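Local coordinates for Alpha/beta hydrolase family protein (Bacillus anthracis, PDB 3OOS), which is probably a hydrolase of the alpha/beta fold family whose natural substrate has not been established, at residues R12-E16 against G61-S65; K20-L26 against T47-Y53; V28-Y32 against A100-L104; H133-Y138 against V233-F239; R214-K218 against E242-P248. All blocks are in the same frame, centred on the assembly; numbering follows the deposited sequence.

From the N terminus, strand 13-20 takes part first: interaction 1 closes a long loop by bringing 61-65 back to 12-16. Interaction 2 is nested inside that loop, joining 20-26 to 47-53, where strands 25-28 and 51-55 run side by side in the main sheet. Interaction 3 starts within interaction 2's loop and ends at helix 100-112, so it crosses both earlier contacts; Val-28 and Tyr-53 link it to interaction 2. Interaction 4 then ties the loop before helix 145-155 to the start of helix 237-246 and meets interaction 3 where Met-103 packs on Cys-235. Interaction 5 crosses it, fastening helix 214-217 to the end of that same helix.

Interaction 1. Residues R12-E16 against G61-S65; sequences RGKFE and GNSDS
The Glu-16 carboxylate receives two N-H groups of Asn-62, one on each oxygen. The backbone N of Asn-62 reaches OE1 of Glu-16 at 2.9 Å, while Asn-62 ND2 donates almost straight to Glu-16 OE2, also at 2.9 Å. Carboxylate and amide are steeply turned, 70° between planes, and both donors stand above the carboxylate plane. Glu-16 gets there with CG anti to its backbone N (chi1 -177°) and an extended chain.

At the other end Asp-64 pairs with Lys-14 twice: Lys-14 N donates to Asp-64 OD2 at 2.8 Å, and Asp-64 N returns a bond to Lys-14 O at 2.9 Å. Between these ends Ser-63 OG accepts from Glu-16 N at 2.8 Å and is also hydrogen-bonded to Asn-56 O. One water gathers Lys-14 NZ, Asn-62 O and Asp-64 OD1, bridging charges that do not meet directly. Packing is thin: Phe-15 CB lies 3.9 Å from Ser-63 OG, and Lys-14 CB rests beside the Asp-64 carboxylate.

The loop after strand 51-55 thus runs nearly antiparallel to strand 13-20. Strand 4-10 flanks that strand in the sheet, and helix 74-87 takes the Phe-15 ring against Asp-80 and Ile-84.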
# COMPACT_ATOMS: atom_id res chain seq x y z
N ARG A 12 16.92 4.75 14.41
CA ARG A 12 15.61 4.22 14.77
C ARG A 12 15.51 2.69 14.59
O ARG A 12 14.43 2.11 14.72
CB ARG A 12 14.50 4.96 14.01
CG ARG A 12 14.32 6.40 14.50
CD ARG A 12 13.13 7.09 13.86
NE ARG A 12 11.88 6.37 14.10
CZ ARG A 12 11.07 6.57 15.14
NH1 ARG A 12 11.35 7.48 16.06
NH2 ARG A 12 9.95 5.86 15.24
N GLY A 13 16.65 2.07 14.32
CA GLY A 13 16.73 0.61 14.21
C GLY A 13 17.27 0.13 12.87
O GLY A 13 17.61 0.93 11.99
N LYS A 14 17.34 -1.20 12.75
CA LYS A 14 17.81 -1.85 11.53
C LYS A 14 16.62 -2.25 10.66
O LYS A 14 15.65 -2.85 11.15
CB LYS A 14 18.65 -3.08 11.90
CG LYS A 14 19.48 -3.63 10.76
CD LYS A 14 20.63 -4.48 11.29
CE LYS A 14 20.13 -5.74 11.97
NZ LYS A 14 19.69 -6.78 10.99
N PHE A 15 16.70 -1.93 9.37
CA PHE A 15 15.63 -2.24 8.43
C PHE A 15 16.15 -2.98 7.21
O PHE A 15 17.21 -2.65 6.67
CB PHE A 15 14.91 -0.97 7.98
CG PHE A 15 14.23 -0.23 9.11
CD1 PHE A 15 12.90 -0.48 9.43
CD2 PHE A 15 14.93 0.72 9.86
CE1 PHE A 15 12.27 0.20 10.47
CE2 PHE A 15 14.31 1.40 10.90
CZ PHE A 15 12.98 1.14 11.21
N GLU A 16 15.38 -3.98 6.79
CA GLU A 16 15.60 -4.68 5.54
C GLU A 16 14.80 -3.98 4.44
O GLU A 16 13.64 -3.61 4.64
CB GLU A 16 15.14 -6.13 5.68
CG GLU A 16 15.38 -6.99 4.45
CD GLU A 16 14.88 -8.41 4.64
OE1 GLU A 16 13.71 -8.58 5.07
OE2 GLU A 16 15.65 -9.35 4.37
N GLY A 61 9.70 -9.06 7.92
CA GLY A 61 10.90 -9.71 7.37
C GLY A 61 12.06 -9.71 8.35
O GLY A 61 11.91 -10.08 9.51
N ASN A 62 13.22 -9.26 7.87
CA ASN A 62 14.41 -9.22 8.71
C ASN A 62 14.70 -7.86 9.35
O ASN A 62 15.76 -7.66 9.93
CB ASN A 62 15.63 -9.75 7.93
CG ASN A 62 15.49 -11.21 7.58
OD1 ASN A 62 15.39 -12.06 8.47
ND2 ASN A 62 15.46 -11.52 6.29
N SER A 63 13.73 -6.95 9.27
CA SER A 63 13.82 -5.69 10.01
C SER A 63 13.65 -5.97 11.51
O SER A 63 13.16 -7.04 11.90
CB SER A 63 12.77 -4.69 9.52
OG SER A 63 12.96 -4.40 8.15
N ASP A 64 14.07 -5.02 12.34
CA ASP A 64 13.90 -5.13 13.79
C ASP A 64 12.44 -5.30 14.16
O ASP A 64 11.55 -4.80 13.46
CB ASP A 64 14.43 -3.88 14.48
CG ASP A 64 15.95 -3.82 14.53
OD1 ASP A 64 16.63 -4.81 14.18
OD2 ASP A 64 16.46 -2.76 14.94
N SER A 65 12.20 -6.01 15.26
CA SER A 65 10.85 -6.17 15.79
C SER A 65 10.52 -5.03 16.75
O SER A 65 11.43 -4.35 17.25
CB SER A 65 10.72 -7.52 16.50
OG SER A 65 10.95 -8.59 15.59
O HOH W 1 17.02 -6.85 12.24

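Interaction 2. Residues K20-L26 against T47-Y53; sequences KGEGPPL and TDHYSVY
Leu-26 and Tyr-50 form the apolar centre. Leu-26 CB sits 3.8 Å from Tyr-50 CD1, and its CD2 methyl lies over one face of the phenol ring, toward the rim. With CG anti to the backbone N (chi1 -179°), Leu-26 carries this methyl across the ring. Pro-24 CB adds a touch at 4.0 Å from Tyr-50 CD1, and the Pro-24 carbonyl oxygen meets the ring's edge. A smaller patch joins Pro-25 CB to Tyr-53 CE1. The extended chain of Lys-20 lies across Thr-47, its CB, CG and CD all near the CG2 methyl; Thr-47 OG1 itself is hydrogen-bonded to Asn-44 O.

Outside this patch the contact is carried by backbone bonds. Strand residues Ser-51 and Val-52 run parallel to Pro-25 and Leu-26, with Leu-26 N to Ser-51 O at 2.8 Å and Tyr-53 N to Leu-26 O at 2.8 Å; Ser-51 N donates to Pro-24 O. On the other side of that strand Lys-20 and Val-52 make an antiparallel hydrogen-bonded pair, with Val-52 N to Lys-20 O at 2.9 Å. At the outer edge, Ser-51 OG lies 2.9 Å from Gly-23 O, and a water links Glu-22 N to Thr-47 O.

Strand 51-55 therefore sits between strands 13-20 and 25-28. Leu-26 goes on to Ala-96 of strand 93-98, His-49 rests on helix 267-276, and Tyr-50 OH reaches Thr-277 and Lys-118.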
# COMPACT_ATOMS: atom_id res chain seq x y z
N LYS A 20 15.57 -2.02 -6.61
CA LYS A 20 15.57 -2.32 -8.04
C LYS A 20 15.28 -1.06 -8.84
O LYS A 20 14.40 -0.28 -8.48
CB LYS A 20 14.55 -3.42 -8.38
CG LYS A 20 14.54 -3.84 -9.85
CD LYS A 20 13.54 -4.96 -10.08
CE LYS A 20 13.33 -5.22 -11.57
NZ LYS A 20 12.40 -6.35 -11.82
N GLY A 21 16.04 -0.86 -9.91
CA GLY A 21 15.76 0.21 -10.85
C GLY A 21 16.75 1.36 -10.81
O GLY A 21 17.45 1.56 -9.82
N GLU A 22 16.78 2.10 -11.91
CA GLU A 22 17.56 3.33 -12.02
C GLU A 22 16.61 4.51 -12.17
O GLU A 22 15.51 4.37 -12.73
CB GLU A 22 18.49 3.27 -13.24
CG GLU A 22 19.58 2.22 -13.16
CD GLU A 22 20.49 2.25 -14.37
OE1 GLU A 22 21.25 3.23 -14.53
OE2 GLU A 22 20.45 1.29 -15.17
N GLY A 23 17.02 5.66 -11.65
CA GLY A 23 16.24 6.88 -11.77
C GLY A 23 16.05 7.52 -10.42
O GLY A 23 16.72 7.15 -9.46
N PRO A 24 15.13 8.50 -10.34
CA PRO A 24 14.85 9.18 -9.07
C PRO A 24 14.41 8.18 -8.00
O PRO A 24 13.79 7.17 -8.33
CB PRO A 24 13.68 10.11 -9.42
CG PRO A 24 13.78 10.31 -10.89
CD PRO A 24 14.32 9.04 -11.45
N PRO A 25 14.75 8.45 -6.72
CA PRO A 25 14.40 7.51 -5.66
C PRO A 25 12.91 7.50 -5.35
O PRO A 25 12.27 8.56 -5.30
CB PRO A 25 15.22 8.02 -4.46
CG PRO A 25 15.44 9.47 -4.74
CD PRO A 25 15.56 9.58 -6.23
N LEU A 26 12.38 6.30 -5.15
CA LEU A 26 10.98 6.11 -4.79
C LEU A 26 10.89 5.06 -3.70
O LEU A 26 11.33 3.92 -3.89
CB LEU A 26 10.17 5.68 -6.02
CG LEU A 26 8.67 5.46 -5.80
CD1 LEU A 26 7.96 6.80 -5.66
CD2 LEU A 26 8.08 4.67 -6.95
N THR A 47 10.03 0.34 -11.23
CA THR A 47 11.46 0.11 -11.45
C THR A 47 11.91 0.41 -12.89
O THR A 47 13.11 0.51 -13.15
CB THR A 47 11.89 -1.33 -11.08
OG1 THR A 47 11.32 -2.27 -12.01
CG2 THR A 47 11.46 -1.68 -9.67
N ASP A 48 10.95 0.56 -13.80
CA ASP A 48 11.24 0.99 -15.17
C ASP A 48 11.70 2.45 -15.24
O ASP A 48 12.34 2.85 -16.22
CB ASP A 48 10.03 0.78 -16.09
CG ASP A 48 9.77 -0.69 -16.42
OD1 ASP A 48 10.67 -1.54 -16.22
OD2 ASP A 48 8.66 -1.00 -16.90
N HIS A 49 11.38 3.24 -14.21
CA HIS A 49 11.65 4.69 -14.24
C HIS A 49 12.22 5.28 -12.95
O HIS A 49 12.68 6.43 -12.93
CB HIS A 49 10.38 5.46 -14.63
CG HIS A 49 9.86 5.10 -15.99
ND1 HIS A 49 10.49 5.50 -17.15
CD2 HIS A 49 8.79 4.37 -16.37
CE1 HIS A 49 9.81 5.04 -18.19
NE2 HIS A 49 8.78 4.35 -17.74
N TYR A 50 12.20 4.49 -11.88
CA TYR A 50 12.66 4.93 -10.57
C TYR A 50 13.63 3.93 -9.96
O TYR A 50 13.63 2.75 -10.32
CB TYR A 50 11.47 5.05 -9.61
CG TYR A 50 10.49 6.16 -9.90
CD1 TYR A 50 10.67 7.43 -9.36
CD2 TYR A 50 9.36 5.93 -10.69
CE1 TYR A 50 9.75 8.46 -9.62
CE2 TYR A 50 8.44 6.95 -10.96
CZ TYR A 50 8.65 8.20 -10.42
OH TYR A 50 7.74 9.21 -10.68
N SER A 51 14.48 4.42 -9.06
CA SER A 51 15.20 3.55 -8.13
C SER A 51 14.23 3.27 -7.00
O SER A 51 13.92 4.16 -6.20
CB SER A 51 16.45 4.24 -7.59
OG SER A 51 17.39 4.51 -8.62
N VAL A 52 13.72 2.04 -6.95
CA VAL A 52 12.67 1.69 -5.99
C VAL A 52 13.22 1.03 -4.74
O VAL A 52 13.92 0.01 -4.81
CB VAL A 52 11.58 0.79 -6.64
CG1 VAL A 52 10.48 0.46 -5.64
CG2 VAL A 52 10.99 1.49 -7.86
N TYR A 53 12.91 1.63 -3.59
CA TYR A 53 13.27 1.12 -2.28
C TYR A 53 12.04 0.48 -1.66
O TYR A 53 11.16 1.18 -1.14
CB TYR A 53 13.81 2.25 -1.39
CG TYR A 53 15.12 2.81 -1.88
CD1 TYR A 53 15.16 3.77 -2.90
CD2 TYR A 53 16.33 2.38 -1.34
CE1 TYR A 53 16.37 4.28 -3.37
CE2 TYR A 53 17.54 2.88 -1.79
CZ TYR A 53 17.56 3.83 -2.81
OH TYR A 53 18.76 4.32 -3.26
O HOH W 2 15.15 1.88 -14.20

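Interaction 3. Residues V28-Y32 against A100-L104; sequences VTHLY and AGGML. With SO4 (sulfate ion), chain B.
Ala-100, Leu-104 and Leu-31 have the most surface buried here, and Ala-100 is the meeting point. Its CB methyl is wedged among three side chains: Leu-31 CB at 3.9 Å, the phenol end of Tyr-32 (CE2 at 3.6 Å) and the His-30 ring. The backbone N of Ala-100, at the first turn of helix 100-112, donates to sulfate O3 at 3.0 Å. His-30, its CG swung opposite the backbone N (chi1 -173°), also donates to O3 from NE2, at 2.7 Å, and the oxygen lies in the imidazole plane at the ring's edge. Tyr-32 OH donates to sulfate O1.

The sulfate is also hydrogen-bonded to Ser-99 OG. Ser-99 lies between Gly-97 and Gly-101 in a GxSxG pattern, consistent with the nucleophile elbow of alpha/beta hydrolases. In this family the backbone N after the nucleophile commonly lines the oxyanion hole, and the Ala-100 N bond is consistent with that role; the ion, probably from the crystallisation liquor, thus appears to mark the active-site pocket. Tyr-32 N donates to His-30 ND1 at 3.1 Å, though from well out of the ring plane; this bond ties the imidazole back to its own loop. His-30 CE1 lies over one face of the Tyr-32 ring.

One turn further along the helix, Leu-104 carries the packing. Its CD2 methyl meets Thr-29 CG2 at 3.7 Å, and its CD1 stands 4.3 Å from Leu-31 CD1. Thr-29 turns its hydroxyl to Val-55 O.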
# COMPACT_ATOMS: atom_id res chain seq x y z
N VAL A 28 8.66 2.55 -1.55
CA VAL A 28 7.41 1.80 -1.62
C VAL A 28 7.32 0.89 -0.41
O VAL A 28 8.27 0.18 -0.08
CB VAL A 28 7.32 0.92 -2.90
CG1 VAL A 28 6.07 0.02 -2.86
CG2 VAL A 28 7.32 1.79 -4.15
N THR A 29 6.18 0.93 0.27
CA THR A 29 5.91 -0.03 1.33
C THR A 29 4.40 -0.18 1.52
O THR A 29 3.62 0.44 0.79
CB THR A 29 6.66 0.32 2.66
OG1 THR A 29 6.68 -0.82 3.53
CG2 THR A 29 6.01 1.50 3.38
N HIS A 30 4.02 -1.03 2.46
CA HIS A 30 2.62 -1.25 2.78
C HIS A 30 2.49 -1.20 4.30
O HIS A 30 3.48 -1.36 5.01
CB HIS A 30 2.16 -2.60 2.25
CG HIS A 30 0.70 -2.84 2.39
ND1 HIS A 30 0.16 -3.56 3.44
CD2 HIS A 30 -0.35 -2.43 1.64
CE1 HIS A 30 -1.15 -3.59 3.32
NE2 HIS A 30 -1.49 -2.92 2.23
N LEU A 31 1.28 -0.98 4.79
CA LEU A 31 1.08 -0.81 6.23
C LEU A 31 1.21 -2.09 7.05
O LEU A 31 1.55 -2.04 8.23
CB LEU A 31 -0.28 -0.14 6.50
CG LEU A 31 -0.48 0.44 7.89
CD1 LEU A 31 0.61 1.45 8.24
CD2 LEU A 31 -1.85 1.06 7.98
N TYR A 32 0.95 -3.24 6.43
CA TYR A 32 1.01 -4.51 7.17
C TYR A 32 1.38 -5.71 6.30
O TYR A 32 0.71 -6.74 6.33
CB TYR A 32 -0.29 -4.77 7.96
CG TYR A 32 -1.58 -4.42 7.25
CD1 TYR A 32 -2.12 -5.27 6.28
CD2 TYR A 32 -2.27 -3.25 7.56
CE1 TYR A 32 -3.31 -4.95 5.63
CE2 TYR A 32 -3.47 -2.93 6.92
CZ TYR A 32 -3.97 -3.78 5.96
OH TYR A 32 -5.15 -3.47 5.31
N ALA A 100 -4.07 0.18 1.98
CA ALA A 100 -3.57 0.65 3.28
C ALA A 100 -2.23 1.38 3.13
O ALA A 100 -1.94 2.33 3.87
CB ALA A 100 -3.47 -0.48 4.30
N GLY A 101 -1.42 0.95 2.16
CA GLY A 101 -0.19 1.65 1.81
C GLY A 101 -0.44 3.05 1.27
O GLY A 101 0.38 3.95 1.46
N GLY A 102 -1.57 3.23 0.59
CA GLY A 102 -1.99 4.55 0.10
C GLY A 102 -2.37 5.48 1.25
O GLY A 102 -2.08 6.68 1.21
N MSE A 103 -3.00 4.93 2.28
CA MSE A 103 -3.31 5.71 3.48
C MSE A 103 -2.01 6.16 4.13
O MSE A 103 -1.89 7.31 4.56
CB MSE A 103 -4.15 4.89 4.45
CG MSE A 103 -5.50 4.48 3.88
SE MSE A 103 -6.42 3.23 5.04
CE MSE A 103 -7.76 2.65 3.75
N LEU A 104 -1.03 5.26 4.18
CA LEU A 104 0.29 5.60 4.71
C LEU A 104 0.95 6.73 3.91
O LEU A 104 1.57 7.63 4.49
CB LEU A 104 1.18 4.35 4.76
CG LEU A 104 2.58 4.50 5.37
CD1 LEU A 104 2.52 4.99 6.83
CD2 LEU A 104 3.33 3.18 5.27
S SO4 B . -4.80 -4.07 1.76
O1 SO4 B . -5.37 -4.68 2.95
O2 SO4 B . -5.85 -3.91 0.75
O3 SO4 B . -4.23 -2.77 2.11
O4 SO4 B . -3.75 -4.93 1.24

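Interaction 4. Residues H133-Y138 against V233-F239; sequences HKDSIY and VQCPYIF
Three hydrogen bonds cross between Ser-136, Ile-137 and Tyr-138 and the pair Val-233 and Gln-234. Ile-137 N donates to Val-233 O at 2.9 Å, nearly along the C=O axis. Ser-136 OG, anti to its backbone N (chi1 175°), gives its proton to Gln-234 O at 2.8 Å and accepts from Tyr-138 N, making an ST turn. Tyr-138 OH donates to Gln-234 OE1 at 2.9 Å, coming from above the amide plane, with ring and amide almost perpendicular. Gln-234 and Tyr-138 probably line the pocket beside the likely nucleophile elbow, Gln-234 near the bound sulfate.

The aromatic contact is an offset edge-to-face pair: Phe-239 turns its edge to the His-133 face, centroids 5.4 Å apart and planes at 84°. The His-133 ring is steadied by Asp-135 N, which donates to its ND1 inside the type I turn of 133-136.

Apolar packing accompanies these bonds. Pro-236 CG lies 3.9 Å from Asp-135 CB, and Ile-137 CG2 meets Val-233 CG2 at 3.6 Å. Ile-137 CD1 runs beside Gln-234 CG.

The contact joins the loop leading to helix 145-155 with the turn that starts helix 237-246. Trp-172 of helix 162-176 touches Ile-137, Tyr-138 and Gln-234, and Gln-234 also packs on His-260.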
# COMPACT_ATOMS: atom_id res chain seq x y z
N HIS A 133 -19.22 2.83 3.87
CA HIS A 133 -19.86 3.05 2.57
C HIS A 133 -20.43 1.73 2.06
O HIS A 133 -19.73 0.71 2.07
CB HIS A 133 -18.84 3.62 1.58
CG HIS A 133 -19.46 4.14 0.32
ND1 HIS A 133 -19.83 3.32 -0.72
CD2 HIS A 133 -19.78 5.40 -0.05
CE1 HIS A 133 -20.35 4.06 -1.69
NE2 HIS A 133 -20.33 5.32 -1.31
N LYS A 134 -21.67 1.76 1.58
CA LYS A 134 -22.37 0.52 1.19
C LYS A 134 -21.70 -0.25 0.04
O LYS A 134 -21.97 -1.44 -0.14
CB LYS A 134 -23.85 0.78 0.91
CG LYS A 134 -24.15 1.65 -0.30
CD LYS A 134 -25.65 1.87 -0.45
CE LYS A 134 -25.99 2.36 -1.84
NZ LYS A 134 -25.54 1.40 -2.89
N ASP A 135 -20.81 0.40 -0.71
CA ASP A 135 -20.09 -0.27 -1.80
C ASP A 135 -18.80 -0.94 -1.35
O ASP A 135 -18.12 -1.59 -2.16
CB ASP A 135 -19.81 0.70 -2.95
CG ASP A 135 -21.05 1.01 -3.77
OD1 ASP A 135 -22.11 0.38 -3.55
OD2 ASP A 135 -20.96 1.90 -4.65
N SER A 136 -18.46 -0.80 -0.08
CA SER A 136 -17.29 -1.47 0.49
C SER A 136 -17.68 -2.78 1.16
O SER A 136 -18.68 -2.84 1.88
CB SER A 136 -16.60 -0.57 1.52
OG SER A 136 -15.54 -1.27 2.17
N ILE A 137 -16.88 -3.81 0.93
CA ILE A 137 -17.06 -5.11 1.58
C ILE A 137 -16.94 -5.03 3.11
O ILE A 137 -17.38 -5.93 3.82
CB ILE A 137 -16.07 -6.17 1.03
CG1 ILE A 137 -14.62 -5.74 1.27
CG2 ILE A 137 -16.36 -6.44 -0.45
CD1 ILE A 137 -13.57 -6.77 0.86
N TYR A 138 -16.34 -3.94 3.60
CA TYR A 138 -16.15 -3.75 5.04
C TYR A 138 -17.38 -3.15 5.72
O TYR A 138 -17.43 -3.06 6.95
CB TYR A 138 -14.91 -2.90 5.32
CG TYR A 138 -13.65 -3.44 4.69
CD1 TYR A 138 -13.16 -4.70 5.05
CD2 TYR A 138 -12.96 -2.71 3.73
CE1 TYR A 138 -12.00 -5.21 4.47
CE2 TYR A 138 -11.80 -3.21 3.15
CZ TYR A 138 -11.33 -4.46 3.53
OH TYR A 138 -10.19 -4.96 2.96
N VAL A 233 -13.72 -2.87 -4.51
CA VAL A 233 -14.74 -3.08 -3.47
C VAL A 233 -14.20 -2.92 -2.05
O VAL A 233 -14.92 -3.16 -1.08
CB VAL A 233 -15.48 -4.45 -3.62
CG1 VAL A 233 -16.22 -4.52 -4.94
CG2 VAL A 233 -14.51 -5.62 -3.48
N GLN A 234 -12.94 -2.51 -1.92
CA GLN A 234 -12.37 -2.28 -0.60
C GLN A 234 -12.51 -0.81 -0.21
O GLN A 234 -13.35 -0.48 0.63
CB GLN A 234 -10.93 -2.80 -0.52
CG GLN A 234 -10.87 -4.33 -0.51
CD GLN A 234 -9.46 -4.87 -0.43
OE1 GLN A 234 -8.71 -4.57 0.50
NE2 GLN A 234 -9.10 -5.70 -1.39
N CYS A 235 -11.72 0.06 -0.83
CA CYS A 235 -12.00 1.50 -0.82
C CYS A 235 -12.66 1.86 -2.15
O CYS A 235 -11.98 1.95 -3.17
CB CYS A 235 -10.73 2.33 -0.62
SG CYS A 235 -9.86 2.07 0.94
N PRO A 236 -14.00 2.05 -2.15
CA PRO A 236 -14.69 2.37 -3.40
C PRO A 236 -14.12 3.60 -4.11
O PRO A 236 -13.56 4.49 -3.46
CB PRO A 236 -16.13 2.61 -2.95
CG PRO A 236 -16.27 1.75 -1.73
CD PRO A 236 -14.95 1.85 -1.04
N TYR A 237 -14.28 3.62 -5.43
CA TYR A 237 -13.70 4.65 -6.30
C TYR A 237 -13.91 6.10 -5.83
O TYR A 237 -13.00 6.94 -5.95
CB TYR A 237 -14.20 4.45 -7.74
CG TYR A 237 -13.53 5.39 -8.72
CD1 TYR A 237 -12.20 5.20 -9.09
CD2 TYR A 237 -14.22 6.48 -9.26
CE1 TYR A 237 -11.57 6.05 -9.96
CE2 TYR A 237 -13.59 7.35 -10.14
CZ TYR A 237 -12.27 7.13 -10.49
OH TYR A 237 -11.62 7.98 -11.35
N ILE A 238 -15.09 6.39 -5.29
CA ILE A 238 -15.42 7.73 -4.81
C ILE A 238 -14.40 8.26 -3.78
O ILE A 238 -14.17 9.47 -3.69
CB ILE A 238 -16.88 7.81 -4.27
CG1 ILE A 238 -17.27 9.26 -3.97
CG2 ILE A 238 -17.07 6.89 -3.06
CD1 ILE A 238 -18.75 9.48 -3.72
N PHE A 239 -13.78 7.36 -3.03
CA PHE A 239 -12.81 7.78 -2.01
C PHE A 239 -11.49 8.25 -2.62
O PHE A 239 -10.84 9.13 -2.05
CB PHE A 239 -12.64 6.69 -0.94
CG PHE A 239 -13.88 6.51 -0.12
CD1 PHE A 239 -14.14 7.36 0.95
CD2 PHE A 239 -14.83 5.55 -0.46
CE1 PHE A 239 -15.30 7.23 1.70
CE2 PHE A 239 -16.00 5.41 0.28
CZ PHE A 239 -16.23 6.26 1.36

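Interaction 5. Residues R214-K218 against E242-P248; sequences RQKLK and EIANLIP
Leu-217 lies against Leu-246 and Ile-247, and its side chain can be followed outward. CB meets Ile-247 CG1 at 3.9 Å and Leu-246 CB at 4.0 Å, placed between the last helical residue and the one that leaves the helix. Beyond CG, which stands anti to the carbonyl carbon (chi1 -71°), the two methyls part: CD2 approaches Ile-247 CG1 and CD1, while CD1 turns to Ile-243, 4.4 Å from its CG2. On the backbone, Leu-217 O takes a CA-H...O contact from Ile-247 CA at 3.6 Å, and Lys-218 CA makes a similar one to Leu-246 O.

Leu-246 fills the other side of the contact. Its CD1 methyl comes up to Arg-214 O at 3.6 Å, and its CD2 methyl meets Lys-218 CE at 3.8 Å. Pro-248 CG closes one end against Lys-218 O.

At the other end Arg-214 and Glu-242 pass with their charged groups apart. Arg-214 CD is 3.5 Å from Glu-242 OE2, the guanidinium and carboxylate planes stand 74° apart, and a water bridges NH1 to OE2. The guanidinium's salt bridge goes to Asp-212 instead.

This is plain packing of the short, weakly bonded helix 214-217 on the C-terminal end of helix 237-246. Leu-106 of helix 100-112 touches Leu-217, Ile-243 and Ile-247, and strand 224-229 receives Ile-243 and Ile-247 through Ile-226 and Ser-224.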
# COMPACT_ATOMS: atom_id res chain seq x y z
N ARG A 214 -8.63 14.25 6.06
CA ARG A 214 -9.34 15.04 5.04
C ARG A 214 -9.00 16.53 5.04
O ARG A 214 -8.72 17.10 3.99
CB ARG A 214 -10.85 14.85 5.16
CG ARG A 214 -11.35 13.50 4.66
CD ARG A 214 -12.82 13.31 4.98
NE ARG A 214 -13.06 13.18 6.42
CZ ARG A 214 -14.25 13.01 6.98
NH1 ARG A 214 -15.34 12.96 6.22
NH2 ARG A 214 -14.36 12.90 8.30
N GLN A 215 -9.02 17.14 6.22
CA GLN A 215 -8.75 18.57 6.32
C GLN A 215 -7.28 18.89 6.04
O GLN A 215 -6.97 19.87 5.37
CB GLN A 215 -9.19 19.13 7.67
CG GLN A 215 -10.70 19.10 7.91
CD GLN A 215 -11.49 19.91 6.89
OE1 GLN A 215 -11.07 21.00 6.47
NE2 GLN A 215 -12.64 19.39 6.48
N LYS A 216 -6.40 18.03 6.53
CA LYS A 216 -4.97 18.23 6.32
C LYS A 216 -4.56 18.09 4.85
O LYS A 216 -3.58 18.70 4.43
CB LYS A 216 -4.14 17.30 7.22
CG LYS A 216 -4.06 17.78 8.67
CD LYS A 216 -3.07 16.97 9.51
CE LYS A 216 -3.54 15.54 9.77
NZ LYS A 216 -4.84 15.48 10.50
N LEU A 217 -5.32 17.32 4.07
CA LEU A 217 -5.00 17.13 2.65
C LEU A 217 -5.04 18.44 1.85
O LEU A 217 -4.33 18.57 0.84
CB LEU A 217 -5.91 16.09 1.99
CG LEU A 217 -5.71 14.63 2.38
CD1 LEU A 217 -6.55 13.75 1.47
CD2 LEU A 217 -4.24 14.21 2.31
N LYS A 218 -5.85 19.39 2.30
CA LYS A 218 -5.98 20.69 1.64
C LYS A 218 -4.68 21.49 1.71
O LYS A 218 -4.49 22.47 0.98
CB LYS A 218 -7.14 21.48 2.26
CG LYS A 218 -8.50 20.79 2.13
CD LYS A 218 -9.59 21.54 2.88
CE LYS A 218 -10.97 21.13 2.39
NZ LYS A 218 -12.06 21.62 3.28
N GLU A 242 -12.36 11.72 -3.80
CA GLU A 242 -12.26 12.65 -2.68
C GLU A 242 -10.82 13.08 -2.44
O GLU A 242 -10.54 14.28 -2.32
CB GLU A 242 -12.86 12.06 -1.40
CG GLU A 242 -12.67 12.98 -0.19
CD GLU A 242 -13.34 12.46 1.06
OE1 GLU A 242 -13.11 11.29 1.43
OE2 GLU A 242 -14.10 13.24 1.68
N ILE A 243 -9.91 12.11 -2.37
CA ILE A 243 -8.49 12.41 -2.18
C ILE A 243 -7.97 13.39 -3.23
O ILE A 243 -7.35 14.40 -2.90
CB ILE A 243 -7.62 11.13 -2.18
CG1 ILE A 243 -7.92 10.27 -0.95
CG2 ILE A 243 -6.14 11.48 -2.23
CD1 ILE A 243 -7.43 8.82 -1.07
N ALA A 244 -8.24 13.08 -4.50
CA ALA A 244 -7.76 13.91 -5.61
C ALA A 244 -8.36 15.31 -5.61
O ALA A 244 -7.70 16.27 -6.02
CB ALA A 244 -8.00 13.22 -6.94
N ASN A 245 -9.61 15.43 -5.15
CA ASN A 245 -10.24 16.74 -5.04
C ASN A 245 -9.64 17.59 -3.91
O ASN A 245 -9.43 18.80 -4.08
CB ASN A 245 -11.75 16.61 -4.84
CG ASN A 245 -12.42 17.95 -4.62
OD1 ASN A 245 -12.59 18.74 -5.55
ND2 ASN A 245 -12.79 18.22 -3.37
N LEU A 246 -9.37 16.96 -2.77
CA LEU A 246 -8.91 17.67 -1.58
C LEU A 246 -7.48 18.20 -1.72
O LEU A 246 -7.18 19.31 -1.28
CB LEU A 246 -9.05 16.80 -0.33
CG LEU A 246 -10.47 16.51 0.15
CD1 LEU A 246 -10.46 15.50 1.28
CD2 LEU A 246 -11.20 17.80 0.56
N ILE A 247 -6.61 17.40 -2.33
CA ILE A 247 -5.22 17.79 -2.53
C ILE A 247 -5.14 18.78 -3.71
O ILE A 247 -5.54 18.44 -4.82
CB ILE A 247 -4.31 16.56 -2.78
CG1 ILE A 247 -4.34 15.63 -1.57
CG2 ILE A 247 -2.88 17.00 -3.10
CD1 ILE A 247 -3.64 14.29 -1.80
N PRO A 248 -4.62 20.00 -3.46
CA PRO A 248 -4.62 21.05 -4.48
C PRO A 248 -3.94 20.67 -5.81
O PRO A 248 -4.45 21.03 -6.87
CB PRO A 248 -3.86 22.20 -3.81
CG PRO A 248 -4.06 21.99 -2.36
CD PRO A 248 -4.16 20.51 -2.15
O HOH W 3 -16.00 12.79 3.49